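PDB 5N3U: phycocyanobilin lyase subunit alpha from Nostoc sp. PCC 7120, which joins with the beta subunit CpcF to form the lyase required for attaching the phycocyanobilin chromophore to the phycocyanin alpha chain CpcA. Local coordinates for the interface of chains A and B. Coordinates in Å, arbitrary orientation; residue numbers count along the deposited sequence, not the author numbering. Chains: chain A, Phycocyanobilin lyase subunit alpha; chain B, Phycocyanobilin lyase subunit beta.

The interface of chains A and B. Residues chain A 13-15, 30, 32-33, 36; chain B 103-104, 144, 148.
B:Phe144 inserts its ring between A:Pro15, A:Ser32, A:Leu33 and A:Tyr36, and it loses 114 Å² of surface to chain A. With CG anti to the backbone N (chi1 174°), its ring projects tip first: CZ lies 3.7 Å from CD of A:Pro15 and also 3.7 Å from CB of A:Tyr36. Both side chains cross that of B:Phe144 at about a right angle, and the two aromatic planes are inclined at about 47°, so the ring tip makes the contact rather than stacking. The base of the phenylalanine is covered by A:Ser32, whose CB is 3.6 Å from CB of B:Phe144, while the A:Ser32 carbonyl O sits over one ring face, offset toward the rim. CD1 of A:Leu33 lies 4.1 Å from CE1 of B:Phe144, a looser contact.

Further out, the A:Tyr36 ring presents an edge to the carbonyl O of B:Ala103, in the ring plane 3.4 Å from CD2; CG2 of B:Thr104 touches the same CD2 at 4.0 Å. The phenol OH of A:Tyr36 donates to OD1 of A:Asn13 (2.5 Å), at a C=O...donor angle of 140° and tilted from the carbonyl plane, tying the N-terminal segment to the helix. ND2 of A:Asn13 is 3.0 Å from the B:Thr104 carbonyl O, but its N-H is misdirected for a hydrogen bond. B:Asp148 borders the A:Gly14 backbone.

CpcE and CpcF associate here through chain A's N-terminal loop and helix 31-43, packed against the ends of chain B helices 95-104 and 130-145, within all-helical HEAT-repeat proteins.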
ATOM      1  N   ASN A  13       7.354   3.811  -7.981  1.00 53.30           N
ATOM      2  CA  ASN A  13       6.864   2.642  -8.813  1.00 51.55           C
ATOM      3  C   ASN A  13       7.251   2.831 -10.274  1.00 46.07           C
ATOM      4  O   ASN A  13       6.638   2.214 -11.198  1.00 42.77           O
ATOM      5  CB  ASN A  13       5.331   2.347  -8.692  1.00 50.64           C
ATOM      6  CG  ASN A  13       4.440   3.195  -9.654  1.00 44.31           C
ATOM      7  OD1 ASN A  13       4.725   4.340  -9.934  1.00 42.48           O
ATOM      8  ND2 ASN A  13       3.358   2.643 -10.093  1.00 31.18           N
ATOM      9  N   GLY A  14       8.228   3.717 -10.508  1.00 41.82           N
ATOM     10  CA  GLY A  14       8.440   4.173 -11.884  1.00 40.54           C
ATOM     11  C   GLY A  14       9.285   5.407 -11.998  1.00 40.95           C
ATOM     12  O   GLY A  14       9.713   5.910 -10.988  1.00 38.02           O
ATOM     13  N   PRO A  15       9.556   5.860 -13.242  1.00 44.93           N
ATOM     14  CA  PRO A  15      10.321   7.119 -13.392  1.00 49.38           C
ATOM     15  C   PRO A  15       9.704   8.226 -12.509  1.00 44.47           C
ATOM     16  O   PRO A  15       8.489   8.236 -12.248  1.00 43.68           O
ATOM     17  CB  PRO A  15      10.268   7.422 -14.921  1.00 47.44           C
ATOM     18  CG  PRO A  15       9.324   6.438 -15.531  1.00 48.96           C
ATOM     19  CD  PRO A  15       9.200   5.275 -14.554  1.00 48.39           C
ATOM     20  N   ASP A  30       9.310   6.156 -26.607  1.00 38.94           N
ATOM     21  CA  ASP A  30       9.104   5.002 -25.742  1.00 40.24           C
ATOM     22  C   ASP A  30       7.594   4.906 -25.439  1.00 31.27           C
ATOM     23  O   ASP A  30       7.049   5.666 -24.640  1.00 31.11           O
ATOM     24  CB  ASP A  30       9.927   5.151 -24.436  1.00 38.86           C
ATOM     25  CG  ASP A  30       9.840   3.910 -23.513  1.00 52.49           C
ATOM     26  OD1 ASP A  30       8.926   3.019 -23.656  1.00 52.00           O
ATOM     27  OD2 ASP A  30      10.701   3.824 -22.592  1.00 63.44           O
ATOM     28  N   SER A  32       6.014   2.656 -23.710  1.00 27.21           N
ATOM     29  CA  SER A  32       5.747   2.316 -22.315  1.00 31.02           C
ATOM     30  C   SER A  32       5.709   3.536 -21.430  1.00 26.42           C
ATOM     31  O   SER A  32       4.952   3.618 -20.485  1.00 26.97           O
ATOM     32  CB  SER A  32       6.760   1.318 -21.804  1.00 31.84           C
ATOM     33  OG  SER A  32       6.433   0.073 -22.357  1.00 31.08           O
ATOM     34  N   LEU A  33       6.582   4.475 -21.728  1.00 25.65           N
ATOM     35  CA  LEU A  33       6.684   5.695 -21.020  1.00 27.55           C
ATOM     36  C   LEU A  33       5.466   6.575 -21.287  1.00 24.73           C
ATOM     37  O   LEU A  33       4.946   7.202 -20.346  1.00 23.56           O
ATOM     38  CB  LEU A  33       7.992   6.395 -21.399  1.00 31.82           C
ATOM     39  CG  LEU A  33       8.330   7.667 -20.618  1.00 36.17           C
ATOM     40  CD1 LEU A  33       8.473   7.431 -19.127  1.00 41.91           C
ATOM     41  CD2 LEU A  33       9.624   8.330 -21.140  1.00 38.54           C
ATOM     42  N   TYR A  36       2.708   4.957 -19.148  1.00 20.93           N
ATOM     43  CA  TYR A  36       2.905   5.215 -17.758  1.00 20.41           C
ATOM     44  C   TYR A  36       2.530   6.643 -17.454  1.00 21.57           C
ATOM     45  O   TYR A  36       1.816   6.949 -16.495  1.00 17.90           O
ATOM     46  CB  TYR A  36       4.362   4.894 -17.376  1.00 22.23           C
ATOM     47  CG  TYR A  36       4.561   5.106 -15.905  1.00 22.91           C
ATOM     48  CD1 TYR A  36       4.909   6.328 -15.433  1.00 26.56           C
ATOM     49  CD2 TYR A  36       4.347   4.070 -15.002  1.00 25.24           C
ATOM     50  CE1 TYR A  36       5.062   6.573 -14.122  1.00 28.25           C
ATOM     51  CE2 TYR A  36       4.501   4.272 -13.644  1.00 29.06           C
ATOM     52  CZ  TYR A  36       4.878   5.538 -13.229  1.00 33.50           C
ATOM     53  OH  TYR A  36       5.025   5.800 -11.952  1.00 31.01           O
TER
ATOM     54  N   ALA B 103       3.723  -2.566 -14.780  1.00 18.72           N
ATOM     55  CA  ALA B 103       4.061  -1.164 -15.041  1.00 19.30           C
ATOM     56  C   ALA B 103       3.503  -0.151 -14.058  1.00 20.73           C
ATOM     57  O   ALA B 103       4.159   0.881 -13.818  1.00 19.50           O
ATOM     58  CB  ALA B 103       3.615  -0.787 -16.475  1.00 20.55           C
ATOM     59  N   THR B 104       2.285  -0.359 -13.513  1.00 17.45           N
ATOM     60  CA  THR B 104       1.628   0.678 -12.746  1.00 21.46           C
ATOM     61  C   THR B 104       1.181   0.298 -11.355  1.00 21.75           C
ATOM     62  O   THR B 104       0.798   1.170 -10.581  1.00 20.62           O
ATOM     63  CB  THR B 104       0.457   1.282 -13.492  1.00 23.74           C
ATOM     64  OG1 THR B 104      -0.520   0.269 -13.780  1.00 24.99           O
ATOM     65  CG2 THR B 104       0.933   1.908 -14.882  1.00 25.58           C
ATOM     66  N   PHE B 144      11.050  -1.512 -19.993  1.00 26.28           N
ATOM     67  CA  PHE B 144      10.716  -0.385 -19.160  1.00 27.34           C
ATOM     68  C   PHE B 144      10.880  -0.622 -17.656  1.00 29.66           C
ATOM     69  O   PHE B 144      11.443   0.239 -16.939  1.00 27.13           O
ATOM     70  CB  PHE B 144       9.318   0.097 -19.548  1.00 27.03           C
ATOM     71  CG  PHE B 144       8.765   1.162 -18.700  1.00 25.71           C
ATOM     72  CD1 PHE B 144       9.115   2.455 -18.938  1.00 24.28           C
ATOM     73  CD2 PHE B 144       7.773   0.900 -17.763  1.00 30.09           C
ATOM     74  CE1 PHE B 144       8.589   3.458 -18.201  1.00 29.25           C
ATOM     75  CE2 PHE B 144       7.242   1.953 -16.966  1.00 29.33           C
ATOM     76  CZ  PHE B 144       7.620   3.230 -17.220  1.00 26.32           C
ATOM     77  N   ASP B 148      13.596   0.198 -12.979  1.00 29.34           N
ATOM     78  CA  ASP B 148      13.068   0.584 -11.705  1.00 31.26           C
ATOM     79  C   ASP B 148      14.208   0.703 -10.693  1.00 31.58           C
ATOM     80  O   ASP B 148      15.208  -0.002 -10.787  1.00 34.18           O
ATOM     81  CB  ASP B 148      12.082  -0.471 -11.189  1.00 29.55           C
ATOM     82  CG  ASP B 148      11.168   0.049 -10.158  1.00 34.50           C
ATOM     83  OD1 ASP B 148      10.111   0.650 -10.526  1.00 33.12           O
ATOM     84  OD2 ASP B 148      11.447  -0.143  -8.959  1.00 37.97           O
TER